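Local coordinates for protein CocE/NonD family hydrolase (Staphylococcus aureus subsp. aureus COL, PDB 3III) that probably hydrolyses ester or amide bonds, as a CocE/NonD family serine hydrolase with an alpha/beta-hydrolase domain and a C-terminal non-catalytic beta domain, at residues K10-T14 with I26-S30; K187-E193 with T260-C265; L425-I429 with V492-L496. One frame throughout, in Å; residues are numbered along the deposited sequence.

Interaction 1. Residues K10-T14 with I26-S30; sequences KLTVT and IVVDS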
ATOM      1  N   LYS A  10     -22.999 -10.557 -31.470  1.00 14.37           N
ATOM      2  CA  LYS A  10     -24.177  -9.993 -32.124  1.00 15.30           C
ATOM      3  C   LYS A  10     -24.754  -8.805 -31.376  1.00 14.97           C
ATOM      4  O   LYS A  10     -25.507  -7.995 -31.961  1.00 14.65           O
ATOM      5  CB  LYS A  10     -25.293 -11.056 -32.294  1.00 16.04           C
ATOM      6  CG  LYS A  10     -24.858 -12.280 -33.106  1.00 18.45           C
ATOM      7  CD  LYS A  10     -24.575 -11.932 -34.580  1.00 22.37           C
ATOM      8  CE  LYS A  10     -24.285 -13.178 -35.421  1.00 22.88           C
ATOM      9  NZ  LYS A  10     -24.125 -12.869 -36.883  1.00 24.50           N
ATOM     10  N   LEU A  11     -24.356  -8.651 -30.119  1.00 13.84           N
ATOM     11  CA  LEU A  11     -24.909  -7.618 -29.272  1.00 14.57           C
ATOM     12  C   LEU A  11     -24.020  -6.409 -29.432  1.00 13.73           C
ATOM     13  O   LEU A  11     -22.857  -6.555 -29.834  1.00 15.60           O
ATOM     14  CB  LEU A  11     -24.894  -8.080 -27.814  1.00 15.53           C
ATOM     15  CG  LEU A  11     -25.548  -9.450 -27.620  1.00 17.09           C
ATOM     16  CD1 LEU A  11     -25.069 -10.120 -26.337  1.00 20.10           C
ATOM     17  CD2 LEU A  11     -27.070  -9.285 -27.672  1.00 16.05           C
ATOM     18  N   THR A  12     -24.578  -5.233 -29.166  1.00 12.53           N
ATOM     19  CA  THR A  12     -23.805  -3.986 -29.035  1.00 11.31           C
ATOM     20  C   THR A  12     -23.546  -3.759 -27.544  1.00  9.42           C
ATOM     21  O   THR A  12     -24.403  -3.993 -26.723  1.00  8.54           O
ATOM     22  CB  THR A  12     -24.539  -2.737 -29.663  1.00 10.99           C
ATOM     23  OG1 THR A  12     -23.582  -1.719 -29.936  1.00 13.03           O
ATOM     24  CG2 THR A  12     -25.618  -2.109 -28.740  1.00 13.01           C
ATOM     25  N   VAL A  13     -22.342  -3.324 -27.208  1.00  8.62           N
ATOM     26  CA  VAL A  13     -21.995  -2.949 -25.873  1.00  7.38           C
ATOM     27  C   VAL A  13     -22.776  -1.698 -25.429  1.00  7.09           C
ATOM     28  O   VAL A  13     -22.865  -0.702 -26.175  1.00  5.51           O
ATOM     29  CB  VAL A  13     -20.475  -2.703 -25.785  1.00  7.42           C
ATOM     30  CG1 VAL A  13     -20.097  -2.008 -24.483  1.00  8.26           C
ATOM     31  CG2 VAL A  13     -19.688  -4.086 -25.998  1.00  6.53           C
ATOM     32  N   THR A  14     -23.281  -1.762 -24.193  1.00  6.95           N
ATOM     33  CA  THR A  14     -24.018  -0.659 -23.568  1.00  6.40           C
ATOM     34  C   THR A  14     -23.003   0.442 -23.303  1.00  8.45           C
ATOM     35  O   THR A  14     -21.928   0.211 -22.738  1.00  9.65           O
ATOM     36  CB  THR A  14     -24.702  -1.114 -22.286  1.00  6.35           C
ATOM     37  OG1 THR A  14     -25.537  -2.226 -22.618  1.00  3.28           O
ATOM     38  CG2 THR A  14     -25.535   0.035 -21.646  1.00  3.64           C
ATOM     39  N   ILE A  26     -27.921  -4.861 -19.702  1.00  6.81           N
ATOM     40  CA  ILE A  26     -26.807  -4.247 -20.372  1.00  6.61           C
ATOM     41  C   ILE A  26     -25.923  -5.317 -21.007  1.00  6.81           C
ATOM     42  O   ILE A  26     -26.080  -6.506 -20.723  1.00  7.22           O
ATOM     43  CB  ILE A  26     -25.996  -3.373 -19.389  1.00  6.32           C
ATOM     44  CG1 ILE A  26     -25.248  -4.246 -18.402  1.00  6.18           C
ATOM     45  CG2 ILE A  26     -26.952  -2.400 -18.663  1.00  4.68           C
ATOM     46  CD1 ILE A  26     -24.059  -3.558 -17.693  1.00  4.19           C
ATOM     47  N   VAL A  27     -25.026  -4.864 -21.873  1.00  6.25           N
ATOM     48  CA  VAL A  27     -24.001  -5.703 -22.496  1.00  6.59           C
ATOM     49  C   VAL A  27     -22.643  -5.043 -22.162  1.00  7.05           C
ATOM     50  O   VAL A  27     -22.418  -3.879 -22.520  1.00  8.36           O
ATOM     51  CB  VAL A  27     -24.221  -5.808 -24.029  1.00  6.69           C
ATOM     52  CG1 VAL A  27     -23.124  -6.576 -24.734  1.00  6.24           C
ATOM     53  CG2 VAL A  27     -25.614  -6.427 -24.361  1.00  6.20           C
ATOM     54  N   VAL A  28     -21.743  -5.813 -21.565  1.00  7.32           N
ATOM     55  CA  VAL A  28     -20.458  -5.327 -21.022  1.00  7.25           C
ATOM     56  C   VAL A  28     -19.366  -5.724 -22.001  1.00  8.26           C
ATOM     57  O   VAL A  28     -19.386  -6.825 -22.526  1.00  8.59           O
ATOM     58  CB  VAL A  28     -20.173  -5.916 -19.573  1.00  7.12           C
ATOM     59  CG1 VAL A  28     -18.693  -5.597 -19.070  1.00  4.56           C
ATOM     60  CG2 VAL A  28     -21.201  -5.406 -18.582  1.00  7.70           C
ATOM     61  N   ASP A  29     -18.416  -4.818 -22.212  1.00  8.94           N
ATOM     62  CA  ASP A  29     -17.230  -5.086 -23.022  1.00  9.69           C
ATOM     63  C   ASP A  29     -16.209  -5.817 -22.142  1.00  9.12           C
ATOM     64  O   ASP A  29     -15.270  -5.233 -21.641  1.00  7.59           O
ATOM     65  CB  ASP A  29     -16.639  -3.795 -23.590  1.00  9.91           C
ATOM     66  CG  ASP A  29     -16.471  -2.674 -22.516  1.00 10.51           C
ATOM     67  OD1 ASP A  29     -17.242  -2.526 -21.552  1.00  8.97           O
ATOM     68  OD2 ASP A  29     -15.525  -1.961 -22.612  1.00 10.20           O
ATOM     69  N   SER A  30     -16.430  -7.106 -21.904  1.00  8.72           N
ATOM     70  CA  SER A  30     -15.529  -7.856 -21.045  1.00  7.64           C
ATOM     71  C   SER A  30     -14.158  -8.015 -21.731  1.00  8.07           C
ATOM     72  O   SER A  30     -14.087  -8.293 -22.909  1.00  8.00           O
ATOM     73  CB  SER A  30     -16.089  -9.251 -20.714  1.00  9.24           C
ATOM     74  OG  SER A  30     -15.090 -10.022 -20.057  1.00  7.03           O
TER
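Thr14 grips the backbone of Val27 with two hydrogen bonds. Its amide N donates a hydrogen bond to Val27 O at 2.8 Å. In return Val27 N donates to Thr14 OG1, also at 2.8 Å and nearly straight, with 165° at the hydrogen. Both polar groups of the Val27 backbone are thus satisfied by one residue. The second bond uses a side-chain acceptor where a paired strand would offer a carbonyl. It depends on the rotation of Thr14, whose OG1 lies opposite the carbonyl carbon and next to its own N (chi1 -56°). That places N and OG1 together on the Val27 side. The Thr14 methyl CG2 meets Ile26 CG2, and the two side chains cross at about a right angle.

Val27 O receives a second, weaker approach from Val13 CA, a CA-H...O contact of 3.5 Å. The side chain of Val27 points at residues 10-14. Its CB sits 3.3 Å from Thr12 O, and both its methyls rest against Leu11 CB. Val13 CG2 rests on Asp29 CB at 3.9 Å. The Asp29 carboxylate is held elsewhere: OD1 hydrogen-bonds Ser101 OG. Asp29 is also the centre of an inverse gamma turn.

Residues 10-14 form no regular strand and run almost perpendicular to 26-30. The Thr12 side chain lies about 5 Å from a bound nickel ion. Strand 22-30 is the outermost strand at one end of the 11-stranded mixed sheet. Through Ile26 and Val28 it pairs with Met38 and Gln36 of strand 36-47, and the N-terminal loop crosses beside it, with Leu11 also touching Glu37 of strand 36-47.

Interaction 2. Residues K187-E193 with T260-C265; sequences KAMIPWE and TPLLTC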
ATOM      1  N   LYS A 187     -17.159 -13.428   4.192  1.00  8.55           N
ATOM      2  CA  LYS A 187     -16.575 -14.769   4.196  1.00  7.35           C
ATOM      3  C   LYS A 187     -15.150 -14.824   3.624  1.00  7.62           C
ATOM      4  O   LYS A 187     -14.489 -15.853   3.757  1.00  8.26           O
ATOM      5  CB  LYS A 187     -17.448 -15.754   3.397  1.00  7.42           C
ATOM      6  CG  LYS A 187     -18.895 -15.879   3.907  1.00 11.94           C
ATOM      7  CD  LYS A 187     -18.955 -16.344   5.352  1.00 14.21           C
ATOM      8  CE  LYS A 187     -20.407 -16.551   5.863  1.00 17.34           C
ATOM      9  NZ  LYS A 187     -20.863 -17.913   5.407  1.00 18.40           N
ATOM     10  N   ALA A 188     -14.675 -13.733   3.009  1.00  7.21           N
ATOM     11  CA  ALA A 188     -13.332 -13.681   2.396  1.00  7.48           C
ATOM     12  C   ALA A 188     -13.001 -12.229   2.038  1.00  6.99           C
ATOM     13  O   ALA A 188     -13.925 -11.430   1.784  1.00  7.04           O
ATOM     14  CB  ALA A 188     -13.287 -14.567   1.135  1.00  6.15           C
HETATM   15  N   MSE A 189     -11.715 -11.895   1.962  1.00  6.56           N
HETATM   16  CA  MSE A 189     -11.300 -10.539   1.631  1.00  7.31           C
HETATM   17  C   MSE A 189     -10.009 -10.548   0.841  1.00  7.63           C
HETATM   18  O   MSE A 189      -9.110 -11.388   1.093  1.00  8.80           O
HETATM   19  CB  MSE A 189     -11.103  -9.699   2.907  1.00  8.28           C
HETATM   20  CG  MSE A 189     -10.101 -10.301   3.841  1.00 10.42           C
HETATM   21 SE   MSE A 189     -10.030  -9.399   5.616  1.00 16.96          SE
HETATM   22  CE  MSE A 189      -9.424  -7.583   4.923  1.00  5.98           C
ATOM     23  N   ILE A 190      -9.919  -9.614  -0.108  1.00  7.87           N
ATOM     24  CA  ILE A 190      -8.753  -9.448  -0.969  1.00  7.69           C
ATOM     25  C   ILE A 190      -8.346  -7.948  -0.922  1.00  8.00           C
ATOM     26  O   ILE A 190      -8.704  -7.151  -1.824  1.00  8.24           O
ATOM     27  CB  ILE A 190      -9.022  -9.894  -2.405  1.00  8.33           C
ATOM     28  CG1 ILE A 190      -9.587 -11.329  -2.452  1.00  6.94           C
ATOM     29  CG2 ILE A 190      -7.730  -9.819  -3.264  1.00  7.01           C
ATOM     30  CD1 ILE A 190      -9.961 -11.763  -3.867  1.00  3.82           C
ATOM     31  N   PRO A 191      -7.664  -7.543   0.173  1.00  7.73           N
ATOM     32  CA  PRO A 191      -7.138  -6.182   0.218  1.00  7.64           C
ATOM     33  C   PRO A 191      -5.889  -6.128  -0.665  1.00  7.95           C
ATOM     34  O   PRO A 191      -4.787  -6.550  -0.255  1.00  9.03           O
ATOM     35  CB  PRO A 191      -6.794  -5.992   1.687  1.00  8.75           C
ATOM     36  CG  PRO A 191      -6.529  -7.398   2.186  1.00  8.82           C
ATOM     37  CD  PRO A 191      -7.525  -8.229   1.485  1.00  7.16           C
ATOM     38  N   TRP A 192      -6.070  -5.679  -1.900  1.00  8.60           N
ATOM     39  CA  TRP A 192      -5.023  -5.703  -2.873  1.00  8.66           C
ATOM     40  C   TRP A 192      -4.284  -4.357  -2.835  1.00 10.69           C
ATOM     41  O   TRP A 192      -4.607  -3.435  -3.584  1.00 10.66           O
ATOM     42  CB  TRP A 192      -5.588  -6.000  -4.277  1.00  7.99           C
ATOM     43  CG  TRP A 192      -4.511  -6.452  -5.217  1.00  8.48           C
ATOM     44  CD1 TRP A 192      -3.596  -5.670  -5.860  1.00  7.10           C
ATOM     45  CD2 TRP A 192      -4.229  -7.804  -5.637  1.00  8.62           C
ATOM     46  NE1 TRP A 192      -2.804  -6.441  -6.676  1.00  7.23           N
ATOM     47  CE2 TRP A 192      -3.143  -7.747  -6.539  1.00  9.75           C
ATOM     48  CE3 TRP A 192      -4.783  -9.035  -5.340  1.00  8.18           C
ATOM     49  CZ2 TRP A 192      -2.580  -8.890  -7.133  1.00 10.27           C
ATOM     50  CZ3 TRP A 192      -4.239 -10.170  -5.911  1.00  9.36           C
ATOM     51  CH2 TRP A 192      -3.126 -10.105  -6.791  1.00  8.85           C
ATOM     52  N   GLU A 193      -3.263  -4.288  -1.975  1.00  9.61           N
ATOM     53  CA  GLU A 193      -2.483  -3.047  -1.719  1.00  9.43           C
ATOM     54  C   GLU A 193      -3.321  -2.000  -0.965  1.00 10.25           C
ATOM     55  O   GLU A 193      -3.983  -1.135  -1.568  1.00 10.68           O
ATOM     56  CB  GLU A 193      -1.859  -2.435  -2.971  1.00  9.99           C
ATOM     57  CG  GLU A 193      -0.811  -3.386  -3.622  1.00  9.12           C
ATOM     58  CD  GLU A 193       0.286  -2.640  -4.297  1.00 11.12           C
ATOM     59  OE1 GLU A 193       0.388  -2.758  -5.546  1.00 11.48           O
ATOM     60  OE2 GLU A 193       1.021  -1.950  -3.562  1.00 12.76           O
ATOM     61  N   THR A 260     -11.320 -13.026   9.189  1.00 11.16           N
ATOM     62  CA  THR A 260     -11.840 -13.426   7.857  1.00 10.61           C
ATOM     63  C   THR A 260     -10.732 -14.042   6.983  1.00  9.69           C
ATOM     64  O   THR A 260      -9.628 -13.552   6.960  1.00 10.11           O
ATOM     65  CB  THR A 260     -12.423 -12.160   7.143  1.00 11.37           C
ATOM     66  OG1 THR A 260     -13.464 -11.583   7.958  1.00 15.82           O
ATOM     67  CG2 THR A 260     -12.962 -12.449   5.748  1.00  9.27           C
ATOM     68  N   PRO A 261     -11.040 -15.137   6.260  1.00  8.42           N
ATOM     69  CA  PRO A 261     -10.084 -15.648   5.300  1.00  8.83           C
ATOM     70  C   PRO A 261      -9.574 -14.549   4.358  1.00  8.24           C
ATOM     71  O   PRO A 261     -10.362 -13.733   3.834  1.00  8.28           O
ATOM     72  CB  PRO A 261     -10.889 -16.672   4.509  1.00  9.79           C
ATOM     73  CG  PRO A 261     -11.898 -17.211   5.491  1.00  9.39           C
ATOM     74  CD  PRO A 261     -12.248 -15.980   6.347  1.00  7.92           C
ATOM     75  N   LEU A 262      -8.282 -14.551   4.141  1.00  6.86           N
ATOM     76  CA  LEU A 262      -7.548 -13.376   3.678  1.00  7.71           C
ATOM     77  C   LEU A 262      -6.509 -13.691   2.597  1.00  7.47           C
ATOM     78  O   LEU A 262      -5.695 -14.574   2.761  1.00  8.25           O
ATOM     79  CB  LEU A 262      -6.822 -12.766   4.916  1.00  6.44           C
ATOM     80  CG  LEU A 262      -5.741 -11.729   4.661  1.00  7.85           C
ATOM     81  CD1 LEU A 262      -6.397 -10.489   4.011  1.00  7.52           C
ATOM     82  CD2 LEU A 262      -5.074 -11.280   5.968  1.00  7.80           C
ATOM     83  N   LEU A 263      -6.613 -12.984   1.476  1.00  8.50           N
ATOM     84  CA  LEU A 263      -5.623 -12.923   0.424  1.00  8.12           C
ATOM     85  C   LEU A 263      -5.134 -11.468   0.316  1.00  7.61           C
ATOM     86  O   LEU A 263      -5.851 -10.601  -0.144  1.00  9.00           O
ATOM     87  CB  LEU A 263      -6.217 -13.452  -0.903  1.00  7.24           C
ATOM     88  CG  LEU A 263      -5.316 -13.295  -2.128  1.00  7.37           C
ATOM     89  CD1 LEU A 263      -3.970 -14.061  -2.018  1.00  6.85           C
ATOM     90  CD2 LEU A 263      -6.021 -13.723  -3.450  1.00  6.56           C
ATOM     91  N   THR A 264      -3.907 -11.204   0.773  1.00  8.26           N
ATOM     92  CA  THR A 264      -3.302  -9.903   0.726  1.00  6.34           C
ATOM     93  C   THR A 264      -2.381  -9.769  -0.437  1.00  8.36           C
ATOM     94  O   THR A 264      -1.594 -10.707  -0.725  1.00  8.43           O
ATOM     95  CB  THR A 264      -2.464  -9.681   2.001  1.00  7.43           C
ATOM     96  OG1 THR A 264      -3.322  -9.880   3.137  1.00  8.40           O
ATOM     97  CG2 THR A 264      -1.831  -8.252   2.023  1.00  5.68           C
ATOM     98  N   CYS A 265      -2.419  -8.631  -1.126  1.00  7.22           N
ATOM     99  CA  CYS A 265      -1.291  -8.306  -2.009  1.00  7.88           C
ATOM    100  C   CYS A 265      -0.554  -7.129  -1.391  1.00  7.53           C
ATOM    101  O   CYS A 265      -1.183  -6.134  -0.988  1.00  7.22           O
ATOM    102  CB  CYS A 265      -1.739  -7.987  -3.434  1.00  8.22           C
ATOM    103  SG  CYS A 265      -0.378  -7.381  -4.419  1.00 11.82           S
TER
HETATM  104  O   HOH W   1      -3.003  -4.955   1.242  1.00 11.42           O
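Cys265 lies over one face of the Trp192 indole. Its CB is 3.4 Å from the centroid of the five-membered ring, a CH-pi contact. SG is 3.7 Å from the same centroid, a sulfur-aromatic contact. SG is anti to the Cys265 backbone N (chi1 172°), which carries the sulfur out over the ring toward NE1. Ile190 CG2 meets the indole at its edge.

Selenomethionine Met189 has CG between its backbone N and carbonyl carbon (chi1 58°). CG packs on Leu262 CD1 at 3.7 Å. From there the chain runs on extended (chi2 -171°), which brings SE beside Thr260 CB. Leu262 CD1 also touches CG and CD of Pro191. Thr260 CG2 covers Ala188 N, a buried amide with no partner in the model.

The backbones are parallel. Leu263 N donates to Met189 O at 3.0 Å in a straight bond. Pro191 has no N-H to give, but its O accepts Cys265 N in a longer bond of 3.3 Å. One water donates to both Pro191 O and Cys265 O.

Strands 186-192 and 262-267 are neighbours in the mixed sheet of this alpha/beta-hydrolase domain. Strands 162-168 and 290-295 continue it beyond them. Helix 170-179 packs on Met189 and Pro191, and helix 306-319 on Ala188, Ile190 and Trp192.

Interaction 3. Residues L425-I429 with V492-L496; sequences LFAGI and VEIEL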
ATOM      1  N   LEU A 425      15.743  12.905   8.639  1.00  6.59           N
ATOM      2  CA  LEU A 425      16.681  11.989   8.000  1.00  6.55           C
ATOM      3  C   LEU A 425      15.928  11.152   6.941  1.00  7.31           C
ATOM      4  O   LEU A 425      14.836  10.610   7.195  1.00  8.41           O
ATOM      5  CB  LEU A 425      17.319  11.058   9.015  1.00  6.10           C
ATOM      6  CG  LEU A 425      18.110  11.624  10.211  1.00  6.72           C
ATOM      7  CD1 LEU A 425      18.524  10.504  11.213  1.00  5.64           C
ATOM      8  CD2 LEU A 425      19.315  12.324   9.713  1.00  6.12           C
ATOM      9  N   PHE A 426      16.532  11.104   5.765  1.00  6.82           N
ATOM     10  CA  PHE A 426      16.020  10.411   4.611  1.00  5.14           C
ATOM     11  C   PHE A 426      17.022   9.314   4.324  1.00  5.81           C
ATOM     12  O   PHE A 426      18.194   9.576   4.093  1.00  6.40           O
ATOM     13  CB  PHE A 426      15.940  11.366   3.424  1.00  6.16           C
ATOM     14  CG  PHE A 426      14.886  12.471   3.580  1.00  6.82           C
ATOM     15  CD1 PHE A 426      13.725  12.429   2.874  1.00  8.08           C
ATOM     16  CD2 PHE A 426      15.091  13.549   4.437  1.00  6.35           C
ATOM     17  CE1 PHE A 426      12.711  13.414   3.015  1.00  9.73           C
ATOM     18  CE2 PHE A 426      14.107  14.565   4.559  1.00  6.89           C
ATOM     19  CZ  PHE A 426      12.936  14.523   3.847  1.00  9.51           C
ATOM     20  N   ALA A 427      16.574   8.079   4.428  1.00  6.70           N
ATOM     21  CA  ALA A 427      17.408   6.909   4.149  1.00  6.82           C
ATOM     22  C   ALA A 427      16.982   6.221   2.893  1.00  7.31           C
ATOM     23  O   ALA A 427      15.787   6.187   2.514  1.00  7.84           O
ATOM     24  CB  ALA A 427      17.381   5.957   5.283  1.00  6.42           C
ATOM     25  N   GLY A 428      17.977   5.642   2.218  1.00  7.25           N
ATOM     26  CA  GLY A 428      17.737   4.821   1.096  1.00  7.27           C
ATOM     27  C   GLY A 428      18.711   3.682   0.916  1.00  6.89           C
ATOM     28  O   GLY A 428      19.879   3.764   1.332  1.00  6.19           O
ATOM     29  N   ILE A 429      18.193   2.589   0.348  1.00  6.98           N
ATOM     30  CA  ILE A 429      19.019   1.457  -0.075  1.00  6.48           C
ATOM     31  C   ILE A 429      18.995   1.419  -1.589  1.00  8.23           C
ATOM     32  O   ILE A 429      17.898   1.450  -2.200  1.00  7.79           O
ATOM     33  CB  ILE A 429      18.465   0.131   0.440  1.00  5.21           C
ATOM     34  CG1 ILE A 429      18.265   0.206   1.953  1.00  8.32           C
ATOM     35  CG2 ILE A 429      19.419  -1.104   0.020  1.00  5.86           C
ATOM     36  CD1 ILE A 429      19.591   0.511   2.750  1.00  7.62           C
ATOM     37  N   VAL A 492      19.444   6.481  16.688  1.00  7.20           N
ATOM     38  CA  VAL A 492      18.194   6.385  15.950  1.00  7.06           C
ATOM     39  C   VAL A 492      18.195   5.100  15.172  1.00  7.59           C
ATOM     40  O   VAL A 492      19.259   4.591  14.778  1.00  7.45           O
ATOM     41  CB  VAL A 492      17.960   7.572  15.008  1.00  7.45           C
ATOM     42  CG1 VAL A 492      17.974   8.938  15.842  1.00  6.74           C
ATOM     43  CG2 VAL A 492      18.970   7.560  13.868  1.00  6.56           C
ATOM     44  N   GLU A 493      17.016   4.568  14.972  1.00  7.00           N
ATOM     45  CA  GLU A 493      16.823   3.398  14.111  1.00  7.63           C
ATOM     46  C   GLU A 493      15.748   3.721  13.123  1.00  7.41           C
ATOM     47  O   GLU A 493      14.622   4.082  13.512  1.00  7.56           O
ATOM     48  CB  GLU A 493      16.419   2.188  14.931  1.00  8.50           C
ATOM     49  CG  GLU A 493      17.517   1.804  15.877  1.00  9.33           C
ATOM     50  CD  GLU A 493      17.195   0.626  16.741  1.00 10.81           C
ATOM     51  OE1 GLU A 493      16.458  -0.280  16.321  1.00 11.87           O
ATOM     52  OE2 GLU A 493      17.742   0.592  17.867  1.00 11.64           O
ATOM     53  N   ILE A 494      16.127   3.647  11.853  1.00  6.62           N
ATOM     54  CA  ILE A 494      15.291   4.033  10.742  1.00  6.15           C
ATOM     55  C   ILE A 494      14.711   2.798  10.085  1.00  7.84           C
ATOM     56  O   ILE A 494      15.460   1.865   9.697  1.00  7.34           O
ATOM     57  CB  ILE A 494      16.065   4.863   9.722  1.00  7.55           C
ATOM     58  CG1 ILE A 494      16.638   6.115  10.401  1.00  7.46           C
ATOM     59  CG2 ILE A 494      15.171   5.337   8.567  1.00  6.13           C
ATOM     60  CD1 ILE A 494      17.467   7.021   9.425  1.00  8.48           C
ATOM     61  N   GLU A 495      13.380   2.784   9.989  1.00  7.42           N
ATOM     62  CA  GLU A 495      12.617   1.695   9.282  1.00  7.60           C
ATOM     63  C   GLU A 495      12.760   1.793   7.736  1.00  7.91           C
ATOM     64  O   GLU A 495      12.082   2.590   7.093  1.00  9.40           O
ATOM     65  CB  GLU A 495      11.123   1.770   9.693  1.00  7.21           C
ATOM     66  CG  GLU A 495      10.186   0.696   9.095  1.00  7.20           C
ATOM     67  CD  GLU A 495       8.726   0.911   9.492  1.00  8.88           C
ATOM     68  OE1 GLU A 495       8.393   2.004   9.978  1.00 10.40           O
ATOM     69  OE2 GLU A 495       7.897  -0.035   9.369  1.00  7.39           O
ATOM     70  N   LEU A 496      13.641   0.995   7.169  1.00  6.57           N
ATOM     71  CA  LEU A 496      13.589   0.743   5.713  1.00  8.20           C
ATOM     72  C   LEU A 496      12.391  -0.208   5.449  1.00  7.43           C
ATOM     73  O   LEU A 496      12.260  -1.231   6.081  1.00  6.84           O
ATOM     74  CB  LEU A 496      14.908   0.176   5.152  1.00  7.52           C
ATOM     75  CG  LEU A 496      16.128   1.070   5.085  1.00  9.32           C
ATOM     76  CD1 LEU A 496      15.837   2.357   4.359  1.00 10.88           C
ATOM     77  CD2 LEU A 496      16.653   1.312   6.492  1.00  8.35           C
TER
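Ala427 CB rests against both Ile494 and Leu496. It meets Ile494 CG2 and Leu496 CD1, each at 4.0 Å. Leu425, Ala427 and Ile429 all start toward residues 492-496, and Val492, Ile494 and Leu496 start back toward them. The six side chains make a continuous apolar layer.

At one end, Leu425 reaches across with CD1. This methyl touches Val492 CG2 at 4.0 Å and the end of Ile494, CD1, at 4.1 Å. Leu425 and Ile494 cross at about a right angle, whereas Leu425 and Val492 meet at a slant. Ile494 is extended, with chi2 at 179°, and CD1 therefore reaches Leu425 while the shorter branch CG2 stays on Ala427. One isoleucine thus serves two partners.

At the other end, Ile429 and Leu496 are also set about perpendicular. Ile429 CG1 lies against Leu496 CG at 3.9 Å, and Leu496 CD1 bridges to Ala427. No hydrogen bond links the two segments. Strand 424-432 bonds to strand 447-458 through Ala427 and Gly455, and to strand 508-514 through Gly428 and Val512. Strand 490-503 pairs with strands 403-406 and 408-417. Leu413 and Leu457 add to the apolar surroundings of Ile494.

The strand axes pass 8.1 Å apart at -49°, too far for backbone pairing. Strand 424-432 belongs to the five-stranded antiparallel sheet and strand 490-503 to the eight-stranded one. Two antiparallel sheets facing each other across an apolar core form a beta sandwich, consistent with the jelly-roll-like C-terminal domain of the X-Pro dipeptidyl-peptidase family.

How the interactions relate
From the N terminus, the three contacts follow in series; none nests in or crosses another. Interaction 1 closes a short loop of 11 residues and holds the N-terminal segment against the outermost strand of the mixed sheet. Interaction 2 closes a 66-residue excursion that is largely helix and loop, joining two neighbouring strands inside that same sheet. The centres of interactions 1 and 2 are about 30 Å apart. Interaction 3 closes a 62-residue, helix-free span and joins the two sheets of the C-terminal non-catalytic domain. The centres of interactions 1 and 3 are about 51 Å apart. Interaction 3 lies across the chain's centre from both of the others.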